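Local atomic coordinates of uncharacterized protein (PDB entry 6ULO), a protein that is of unknown function but contains a DUF7790 domain, assigned to the NADP-binding Rossmann clan, and is probably membrane-anchored in its full-length form. Residues I104-I117 / F172-A186. Sequence-based numbering, arbitrary orientation.
Sequences ILFLQKSEKKEDFI and FQTDDEQYSYIRKLA
Leu107 and Tyr179 meet at the apolar centre of this helix-helix junction, the leucine sliding past the ring with CD2 3.5 Å from Tyr179 CE1. Its other branch, CD1, touches Ile182 CG2, and its CB packs on the methyl of Ala186. Here the axes of segments 104-109 and 176-186 approach to 8.4 Å, their N-to-C directions 110° apart. Phe116 adds its CB against Tyr179 CE1, lays one ring face over Leu107 CD2 and brings CE2 near Phe172 CE1; Phe172 and Ile182 also touch helix 74-82. Ile104 and Ala186 rest on Ile191, placing the junction beside edge strand 191-195 of the mixed sheet.

The turn joining helices 94-109 and 113-120 covers one face of the Tyr179 ring and meets its edge. CG anti to the backbone N (chi1 180°) extends the ring against the start of helix 113-120, where Lys113 CA lies 3.6 Å from its centroid in a CH-pi contact, and the hydroxyl donates to Ser110 O at 2.8 Å.

Farther out, Arg183 bonds to carbonyls at the C-terminal end of helix 94-109. Its extended chain places NE 2.9 Å from Leu107 O, which also accepts from Ser110 N, and NH2 bonds Gln108 O; Glu111 CA covers one guanidinium face. In return, Gln108 NE2 gives a nearly straight bond (169°) to Ala186 O.

At the other edge Lys113 NZ bridges Asp176 OD1 (2.8 Å) and Glu114 OE2, probably easing repulsion between the two acids. The chemistry illustrates a general principle: helix-end carbonyls, which probably favour a cationic guanidinium, are met by side-chain donors bordering an apolar centre.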
ATOM      1  N   ILE A 104       7.079  -2.606  10.602  1.00  9.61           N
ATOM      2  CA  ILE A 104       6.792  -1.488  11.491  1.00 10.02           C
ATOM      3  C   ILE A 104       7.653  -1.548  12.750  1.00 10.65           C
ATOM      4  O   ILE A 104       8.173  -0.525  13.215  1.00 11.11           O
ATOM      5  CB  ILE A 104       5.280  -1.471  11.803  1.00 11.71           C
ATOM      6  CG1 ILE A 104       4.512  -1.137  10.521  1.00 12.43           C
ATOM      7  CG2 ILE A 104       4.949  -0.510  12.957  1.00 12.94           C
ATOM      8  CD1 ILE A 104       3.041  -1.513  10.560  1.00 14.13           C
ATOM      9  N   LEU A 105       7.803  -2.738  13.331  1.00 11.21           N
ATOM     10  CA  LEU A 105       8.680  -2.894  14.491  1.00 11.04           C
ATOM     11  C   LEU A 105      10.101  -2.481  14.143  1.00 10.98           C
ATOM     12  O   LEU A 105      10.757  -1.752  14.907  1.00 12.39           O
ATOM     13  CB  LEU A 105       8.629  -4.347  14.939  1.00 12.52           C
ATOM     14  CG  LEU A 105       9.591  -4.770  16.045  1.00 13.34           C
ATOM     15  CD1 LEU A 105       9.347  -4.037  17.373  1.00 15.41           C
ATOM     16  CD2 LEU A 105       9.492  -6.315  16.235  1.00 15.29           C
ATOM     17  N   PHE A 106      10.589  -2.910  12.963  1.00 10.58           N
ATOM     18  CA  PHE A 106      11.956  -2.538  12.575  1.00 11.07           C
ATOM     19  C   PHE A 106      12.083  -1.031  12.373  1.00 10.99           C
ATOM     20  O   PHE A 106      13.079  -0.434  12.786  1.00 11.27           O
ATOM     21  CB  PHE A 106      12.390  -3.257  11.311  1.00 11.84           C
ATOM     22  CG  PHE A 106      12.576  -4.744  11.434  1.00 11.26           C
ATOM     23  CD1 PHE A 106      12.546  -5.403  12.658  1.00 11.91           C
ATOM     24  CD2 PHE A 106      12.809  -5.495  10.267  1.00 12.01           C
ATOM     25  CE1 PHE A 106      12.744  -6.769  12.719  1.00 11.92           C
ATOM     26  CE2 PHE A 106      13.010  -6.858  10.315  1.00 12.77           C
ATOM     27  CZ  PHE A 106      12.992  -7.503  11.560  1.00 12.80           C
ATOM     28  N   LEU A 107      11.078  -0.389  11.780  1.00 11.51           N
ATOM     29  CA  LEU A 107      11.104   1.067  11.637  1.00 11.14           C
ATOM     30  C   LEU A 107      11.185   1.748  12.993  1.00 11.20           C
ATOM     31  O   LEU A 107      11.977   2.676  13.184  1.00 12.26           O
ATOM     32  CB  LEU A 107       9.847   1.564  10.906  1.00 11.25           C
ATOM     33  CG  LEU A 107       9.810   1.258   9.404  1.00 11.25           C
ATOM     34  CD1 LEU A 107       8.374   1.459   8.887  1.00 12.29           C
ATOM     35  CD2 LEU A 107      10.799   2.171   8.657  1.00 11.92           C
ATOM     36  N   GLN A 108      10.347   1.311  13.944  1.00 11.44           N
ATOM     37  CA  GLN A 108      10.370   1.905  15.280  1.00 11.84           C
ATOM     38  C   GLN A 108      11.757   1.859  15.904  1.00 11.80           C
ATOM     39  O   GLN A 108      12.170   2.815  16.558  1.00 13.18           O
ATOM     40  CB  GLN A 108       9.364   1.200  16.190  1.00 13.31           C
ATOM     41  CG  GLN A 108       7.912   1.503  15.780  1.00 12.83           C
ATOM     42  CD  GLN A 108       6.917   0.635  16.482  1.00 13.80           C
ATOM     43  OE1 GLN A 108       7.265  -0.436  16.987  1.00 15.93           O
ATOM     44  NE2 GLN A 108       5.669   1.083  16.510  1.00 14.94           N
ATOM     45  N   LYS A 109      12.489   0.766  15.704  1.00 12.62           N
ATOM     46  CA  LYS A 109      13.762   0.576  16.368  1.00 14.41           C
ATOM     47  C   LYS A 109      14.944   1.085  15.565  1.00 14.61           C
ATOM     48  O   LYS A 109      16.046   1.138  16.097  1.00 18.04           O
ATOM     49  CB  LYS A 109      13.953  -0.910  16.680  1.00 15.46           C
ATOM     50  CG  LYS A 109      12.914  -1.453  17.657  1.00 19.11           C
ATOM     51  CD  LYS A 109      12.936  -0.722  18.970  1.00 22.27           C
ATOM     52  CE  LYS A 109      11.977  -1.400  19.929  1.00 25.59           C
ATOM     53  NZ  LYS A 109      12.024  -0.786  21.262  1.00 27.46           N
ATOM     54  N   SER A 110      14.769   1.467  14.303  1.00 12.89           N
ATOM     55  CA  SER A 110      15.880   1.768  13.390  1.00 12.41           C
ATOM     56  C   SER A 110      15.983   3.281  13.204  1.00 12.62           C
ATOM     57  O   SER A 110      15.193   3.877  12.461  1.00 13.25           O
ATOM     58  CB  SER A 110      15.653   1.058  12.051  1.00 12.72           C
ATOM     59  OG  SER A 110      15.779  -0.345  12.196  1.00 14.20           O
ATOM     60  N   GLU A 111      16.995   3.895  13.828  1.00 13.82           N
ATOM     61  CA  GLU A 111      17.057   5.353  13.825  1.00 15.60           C
ATOM     62  C   GLU A 111      17.342   5.916  12.440  1.00 15.50           C
ATOM     63  O   GLU A 111      16.899   7.024  12.130  1.00 17.78           O
ATOM     64  CB  GLU A 111      18.080   5.844  14.845  1.00 18.51           C
ATOM     65  CG  GLU A 111      17.684   5.447  16.294  1.00 23.02           C
ATOM     66  CD  GLU A 111      18.598   5.984  17.378  1.00 28.01           C
ATOM     67  OE1 GLU A 111      19.677   6.513  17.054  1.00 29.91           O
ATOM     68  OE2 GLU A 111      18.241   5.850  18.571  1.00 30.57           O
ATOM     69  N   LYS A 112      18.039   5.165  11.588  1.00 14.92           N
ATOM     70  CA  LYS A 112      18.392   5.629  10.254  1.00 15.39           C
ATOM     71  C   LYS A 112      17.990   4.567   9.238  1.00 13.17           C
ATOM     72  O   LYS A 112      17.840   3.385   9.565  1.00 12.54           O
ATOM     73  CB  LYS A 112      19.903   5.891  10.151  1.00 17.64           C
ATOM     74  CG  LYS A 112      20.406   6.931  11.122  1.00 21.90           C
ATOM     75  CD  LYS A 112      19.884   8.309  10.728  1.00 26.36           C
ATOM     76  CE  LYS A 112      20.338   9.410  11.677  1.00 30.11           C
ATOM     77  NZ  LYS A 112      19.495  10.622  11.478  1.00 32.88           N
ATOM     78  N   LYS A 113      17.846   5.007   7.982  1.00 13.49           N
ATOM     79  CA  LYS A 113      17.404   4.096   6.934  1.00 12.86           C
ATOM     80  C   LYS A 113      18.341   2.908   6.784  1.00 12.48           C
ATOM     81  O   LYS A 113      17.885   1.786   6.532  1.00 13.02           O
ATOM     82  CB  LYS A 113      17.257   4.851   5.614  1.00 13.17           C
ATOM     83  CG  LYS A 113      18.560   5.415   5.009  1.00 13.29           C
ATOM     84  CD  LYS A 113      18.228   6.453   3.934  1.00 14.06           C
ATOM     85  CE  LYS A 113      19.449   6.870   3.085  1.00 14.82           C
ATOM     86  NZ  LYS A 113      20.538   7.484   3.905  1.00 15.91           N
ATOM     87  N   GLU A 114      19.645   3.116   6.996  1.00 12.54           N
ATOM     88  CA  GLU A 114      20.576   2.003   6.888  1.00 14.13           C
ATOM     89  C   GLU A 114      20.317   0.950   7.956  1.00 13.23           C
ATOM     90  O   GLU A 114      20.560  -0.242   7.718  1.00 14.46           O
ATOM     91  CB  GLU A 114      21.984   2.536   7.068  1.00 15.93           C
ATOM     92  CG  GLU A 114      22.466   3.337   5.902  1.00 16.68           C
ATOM     93  CD  GLU A 114      21.979   4.788   5.891  1.00 16.15           C
ATOM     94  OE1 GLU A 114      21.538   5.311   6.944  1.00 15.87           O
ATOM     95  OE2 GLU A 114      22.064   5.435   4.816  1.00 17.22           O
ATOM     96  N   ASP A 115      19.857   1.372   9.147  1.00 12.58           N
ATOM     97  CA  ASP A 115      19.555   0.428  10.218  1.00 13.40           C
ATOM     98  C   ASP A 115      18.355  -0.441   9.849  1.00 12.26           C
ATOM     99  O   ASP A 115      18.328  -1.640  10.124  1.00 12.65           O
ATOM    100  CB  ASP A 115      19.260   1.168  11.534  1.00 15.29           C
ATOM    101  CG  ASP A 115      20.392   2.050  11.980  1.00 18.42           C
ATOM    102  OD1 ASP A 115      21.537   1.584  11.921  1.00 21.21           O
ATOM    103  OD2 ASP A 115      20.145   3.207  12.373  1.00 18.85           O
ATOM    104  N   PHE A 116      17.353   0.158   9.208  1.00 11.88           N
ATOM    105  CA  PHE A 116      16.195  -0.602   8.773  1.00 11.86           C
ATOM    106  C   PHE A 116      16.569  -1.635   7.721  1.00 11.56           C
ATOM    107  O   PHE A 116      16.170  -2.801   7.806  1.00 12.40           O
ATOM    108  CB  PHE A 116      15.162   0.372   8.225  1.00 11.58           C
ATOM    109  CG  PHE A 116      13.981  -0.294   7.565  1.00 10.58           C
ATOM    110  CD1 PHE A 116      12.954  -0.871   8.316  1.00 11.50           C
ATOM    111  CD2 PHE A 116      13.890  -0.335   6.174  1.00 11.80           C
ATOM    112  CE1 PHE A 116      11.866  -1.467   7.684  1.00 11.95           C
ATOM    113  CE2 PHE A 116      12.816  -0.944   5.536  1.00 11.39           C
ATOM    114  CZ  PHE A 116      11.823  -1.522   6.305  1.00 11.74           C
ATOM    115  N   ILE A 117      17.303  -1.202   6.689  1.00 12.05           N
ATOM    116  CA  ILE A 117      17.756  -2.130   5.664  1.00 12.94           C
ATOM    117  C   ILE A 117      18.573  -3.239   6.292  1.00 13.09           C
ATOM    118  O   ILE A 117      18.427  -4.412   5.931  1.00 12.63           O
ATOM    119  CB  ILE A 117      18.525  -1.387   4.555  1.00 13.78           C
ATOM    120  CG1 ILE A 117      17.607  -0.343   3.901  1.00 14.65           C
ATOM    121  CG2 ILE A 117      19.110  -2.377   3.525  1.00 15.47           C
ATOM    122  CD1 ILE A 117      16.401  -0.929   3.136  1.00 15.79           C
ATOM    123  N   PHE A 172      11.624   6.229   0.490  1.00 11.21           N
ATOM    124  CA  PHE A 172      11.847   6.184   1.943  1.00 10.97           C
ATOM    125  C   PHE A 172      13.031   5.323   2.354  1.00 10.87           C
ATOM    126  O   PHE A 172      13.503   5.466   3.492  1.00 11.76           O
ATOM    127  CB  PHE A 172      10.567   5.767   2.695  1.00 11.27           C
ATOM    128  CG  PHE A 172      10.377   4.266   2.853  1.00 11.09           C
ATOM    129  CD1 PHE A 172      10.656   3.621   4.062  1.00 11.19           C
ATOM    130  CD2 PHE A 172       9.859   3.501   1.811  1.00 11.45           C
ATOM    131  CE1 PHE A 172      10.467   2.261   4.203  1.00 11.33           C
ATOM    132  CE2 PHE A 172       9.672   2.137   1.950  1.00 11.19           C
ATOM    133  CZ  PHE A 172       9.964   1.502   3.153  1.00 11.70           C
ATOM    134  N   GLN A 173      13.512   4.415   1.486  1.00 10.71           N
ATOM    135  CA  GLN A 173      14.666   3.592   1.836  1.00 11.47           C
ATOM    136  C   GLN A 173      15.980   4.252   1.479  1.00 12.49           C
ATOM    137  O   GLN A 173      17.028   3.805   1.943  1.00 13.73           O
ATOM    138  CB  GLN A 173      14.614   2.197   1.191  1.00 11.89           C
ATOM    139  CG  GLN A 173      13.374   1.402   1.649  1.00 11.26           C
ATOM    140  CD  GLN A 173      13.056   0.214   0.773  1.00 11.58           C
ATOM    141  OE1 GLN A 173      13.731  -0.024  -0.233  1.00 12.20           O
ATOM    142  NE2 GLN A 173      11.968  -0.489   1.093  1.00 11.68           N
ATOM    143  N   THR A 174      15.945   5.316   0.685  1.00 11.61           N
ATOM    144  CA  THR A 174      17.153   5.924   0.149  1.00 12.48           C
ATOM    145  C   THR A 174      17.268   7.410   0.454  1.00 13.34           C
ATOM    146  O   THR A 174      18.243   8.031   0.016  1.00 14.64           O
ATOM    147  CB  THR A 174      17.255   5.730  -1.381  1.00 13.65           C
ATOM    148  OG1 THR A 174      16.163   6.410  -2.015  1.00 14.71           O
ATOM    149  CG2 THR A 174      17.246   4.275  -1.778  1.00 14.23           C
ATOM    150  N   ASP A 175      16.324   7.992   1.190  1.00 12.45           N
ATOM    151  CA  ASP A 175      16.325   9.419   1.501  1.00 13.00           C
ATOM    152  C   ASP A 175      16.030   9.611   2.981  1.00 12.81           C
ATOM    153  O   ASP A 175      15.016   9.110   3.489  1.00 13.01           O
ATOM    154  CB  ASP A 175      15.264  10.146   0.670  1.00 14.44           C
ATOM    155  CG  ASP A 175      15.207  11.633   0.995  1.00 14.99           C
ATOM    156  OD1 ASP A 175      16.153  12.344   0.623  1.00 16.57           O
ATOM    157  OD2 ASP A 175      14.251  12.077   1.641  1.00 15.70           O
ATOM    158  N   ASP A 176      16.911  10.343   3.668  1.00 13.53           N
ATOM    159  CA  ASP A 176      16.784  10.481   5.120  1.00 14.06           C
ATOM    160  C   ASP A 176      15.458  11.130   5.520  1.00 13.10           C
ATOM    161  O   ASP A 176      14.825  10.693   6.488  1.00 13.45           O
ATOM    162  CB  ASP A 176      17.961  11.285   5.685  1.00 14.74           C
ATOM    163  CG  ASP A 176      19.275  10.521   5.685  1.00 16.66           C
ATOM    164  OD1 ASP A 176      19.276   9.278   5.663  1.00 16.38           O
ATOM    165  OD2 ASP A 176      20.334  11.200   5.729  1.00 19.33           O
ATOM    166  N   GLU A 177      15.032  12.187   4.825  1.00 13.49           N
ATOM    167  CA  GLU A 177      13.810  12.874   5.226  0.59 13.58           C
ATOM    168  C   GLU A 177      12.584  11.988   5.033  1.00 12.50           C
ATOM    169  O   GLU A 177      11.724  11.916   5.919  1.00 13.38           O
ATOM    170  CB  GLU A 177      13.652  14.183   4.461  0.59 15.92           C
ATOM    171  CG  GLU A 177      12.494  15.016   4.953  0.59 18.83           C
ATOM    172  CD  GLU A 177      12.346  16.319   4.190  0.59 22.08           C
ATOM    173  OE1 GLU A 177      13.021  16.477   3.145  0.59 22.96           O
ATOM    174  OE2 GLU A 177      11.553  17.181   4.625  0.59 24.13           O
ATOM    175  N   GLN A 178      12.496  11.280   3.903  1.00 12.70           N
ATOM    176  CA  GLN A 178      11.345  10.404   3.681  1.00 11.50           C
ATOM    177  C   GLN A 178      11.369   9.214   4.631  1.00 11.77           C
ATOM    178  O   GLN A 178      10.324   8.802   5.141  1.00 12.37           O
ATOM    179  CB  GLN A 178      11.226  10.002   2.206  1.00 12.02           C
ATOM    180  CG  GLN A 178      10.893  11.206   1.336  1.00 13.00           C
ATOM    181  CD  GLN A 178      10.707  10.875  -0.127  1.00 12.10           C
ATOM    182  OE1 GLN A 178      10.559   9.705  -0.512  1.00 12.43           O
ATOM    183  NE2 GLN A 178      10.702  11.921  -0.962  1.00 13.22           N
ATOM    184  N   TYR A 179      12.557   8.690   4.932  1.00 11.77           N
ATOM    185  CA  TYR A 179      12.666   7.640   5.939  1.00 11.80           C
ATOM    186  C   TYR A 179      12.137   8.133   7.282  1.00 11.71           C
ATOM    187  O   TYR A 179      11.327   7.461   7.945  1.00 12.23           O
ATOM    188  CB  TYR A 179      14.118   7.154   6.089  1.00 11.66           C
ATOM    189  CG  TYR A 179      14.178   6.067   7.145  1.00 10.79           C
ATOM    190  CD1 TYR A 179      13.797   4.769   6.837  1.00 11.07           C
ATOM    191  CD2 TYR A 179      14.540   6.352   8.456  1.00 11.24           C
ATOM    192  CE1 TYR A 179      13.764   3.783   7.800  1.00 11.52           C
ATOM    193  CE2 TYR A 179      14.528   5.370   9.412  1.00 11.32           C
ATOM    194  CZ  TYR A 179      14.138   4.085   9.083  1.00 11.34           C
ATOM    195  OH  TYR A 179      14.082   3.089  10.043  1.00 12.04           O
ATOM    196  N   SER A 180      12.589   9.326   7.699  1.00 12.14           N
ATOM    197  CA  SER A 180      12.170   9.864   8.988  0.57 12.30           C
ATOM    198  C   SER A 180      10.660  10.064   9.050  1.00 11.34           C
ATOM    199  O   SER A 180      10.044   9.854  10.105  1.00 12.64           O
ATOM    200  CB  SER A 180      12.882  11.190   9.217  0.57 14.06           C
ATOM    201  OG  SER A 180      12.504  11.717  10.456  0.57 15.60           O
ATOM    202  N   TYR A 181      10.034  10.446   7.929  1.00 11.55           N
ATOM    203  CA  TYR A 181       8.591  10.652   7.915  1.00 11.68           C
ATOM    204  C   TYR A 181       7.862   9.338   8.182  1.00 11.65           C
ATOM    205  O   TYR A 181       6.926   9.277   8.997  1.00 12.74           O
ATOM    206  CB  TYR A 181       8.173  11.230   6.550  1.00 13.96           C
ATOM    207  CG  TYR A 181       6.701  11.575   6.503  1.00 15.71           C
ATOM    208  CD1 TYR A 181       6.242  12.813   6.953  1.00 18.24           C
ATOM    209  CD2 TYR A 181       5.760  10.658   6.075  1.00 14.61           C
ATOM    210  CE1 TYR A 181       4.886  13.120   6.954  1.00 19.76           C
ATOM    211  CE2 TYR A 181       4.400  10.951   6.115  1.00 16.03           C
ATOM    212  CZ  TYR A 181       3.990  12.181   6.529  1.00 18.68           C
ATOM    213  OH  TYR A 181       2.658  12.501   6.569  1.00 20.63           O
ATOM    214  N   ILE A 182       8.271   8.267   7.495  1.00 11.22           N
ATOM    215  CA  ILE A 182       7.659   6.957   7.708  1.00 11.45           C
ATOM    216  C   ILE A 182       7.939   6.448   9.115  1.00 10.82           C
ATOM    217  O   ILE A 182       7.043   5.908   9.790  1.00 11.75           O
ATOM    218  CB  ILE A 182       8.144   5.975   6.616  1.00 11.61           C
ATOM    219  CG1 ILE A 182       7.553   6.383   5.254  1.00 12.19           C
ATOM    220  CG2 ILE A 182       7.806   4.531   6.962  1.00 11.72           C
ATOM    221  CD1 ILE A 182       6.018   6.390   5.197  1.00 12.74           C
ATOM    222  N   ARG A 183       9.171   6.632   9.606  1.00 11.25           N
ATOM    223  CA  ARG A 183       9.478   6.175  10.958  1.00 10.97           C
ATOM    224  C   ARG A 183       8.639   6.908  11.994  1.00 11.16           C
ATOM    225  O   ARG A 183       8.206   6.304  12.988  1.00 11.47           O
ATOM    226  CB  ARG A 183      10.963   6.376  11.243  1.00 11.98           C
ATOM    227  CG  ARG A 183      11.314   5.946  12.680  1.00 12.48           C
ATOM    228  CD  ARG A 183      12.792   5.808  12.916  1.00 12.46           C
ATOM    229  NE  ARG A 183      13.074   5.193  14.218  1.00 12.00           N
ATOM    230  CZ  ARG A 183      13.619   5.838  15.240  1.00 12.65           C
ATOM    231  NH1 ARG A 183      13.961   7.122  15.099  1.00 14.25           N
ATOM    232  NH2 ARG A 183      13.845   5.189  16.374  1.00 14.40           N
ATOM    233  N   LYS A 184       8.406   8.202  11.785  1.00 11.66           N
ATOM    234  CA  LYS A 184       7.578   8.962  12.712  1.00 11.19           C
ATOM    235  C   LYS A 184       6.171   8.377  12.789  1.00 10.82           C
ATOM    236  O   LYS A 184       5.642   8.133  13.887  1.00 11.79           O
ATOM    237  CB  LYS A 184       7.531  10.423  12.284  1.00 12.58           C
ATOM    238  CG  LYS A 184       6.693  11.274  13.237  1.00 15.46           C
ATOM    239  CD  LYS A 184       6.569  12.688  12.755  1.00 17.94           C
ATOM    240  CE  LYS A 184       5.830  13.580  13.714  1.00 24.03           C
ATOM    241  NZ  LYS A 184       5.305  14.761  12.993  1.00 28.72           N
ATOM    242  N   LEU A 185       5.561   8.083  11.636  1.00 11.03           N
ATOM    243  CA  LEU A 185       4.260   7.410  11.641  1.00 11.19           C
ATOM    244  C   LEU A 185       4.331   6.075  12.369  1.00 10.53           C
ATOM    245  O   LEU A 185       3.411   5.724  13.121  1.00 11.34           O
ATOM    246  CB  LEU A 185       3.753   7.205  10.217  1.00 11.84           C
ATOM    247  CG  LEU A 185       3.506   8.468   9.394  1.00 13.26           C
ATOM    248  CD1 LEU A 185       2.953   8.071   7.996  1.00 13.44           C
ATOM    249  CD2 LEU A 185       2.532   9.428  10.113  1.00 14.07           C
ATOM    250  N   ALA A 186       5.401   5.298  12.140  1.00 10.59           N
ATOM    251  CA  ALA A 186       5.512   3.994  12.784  1.00 11.14           C
ATOM    252  C   ALA A 186       5.535   4.145  14.293  1.00 10.72           C
ATOM    253  O   ALA A 186       4.828   3.429  15.006  1.00 10.88           O
ATOM    254  CB  ALA A 186       6.739   3.243  12.287  1.00 11.68           C
TER
HETATM  255  O   HOH W   1      17.871   7.748   7.503  1.00 16.95           O
HETATM  256  O   HOH W   2      22.424  10.230   4.305  1.00 43.35           O
HETATM  257  O   HOH W   3      21.634   8.035   7.062  1.00 23.71           O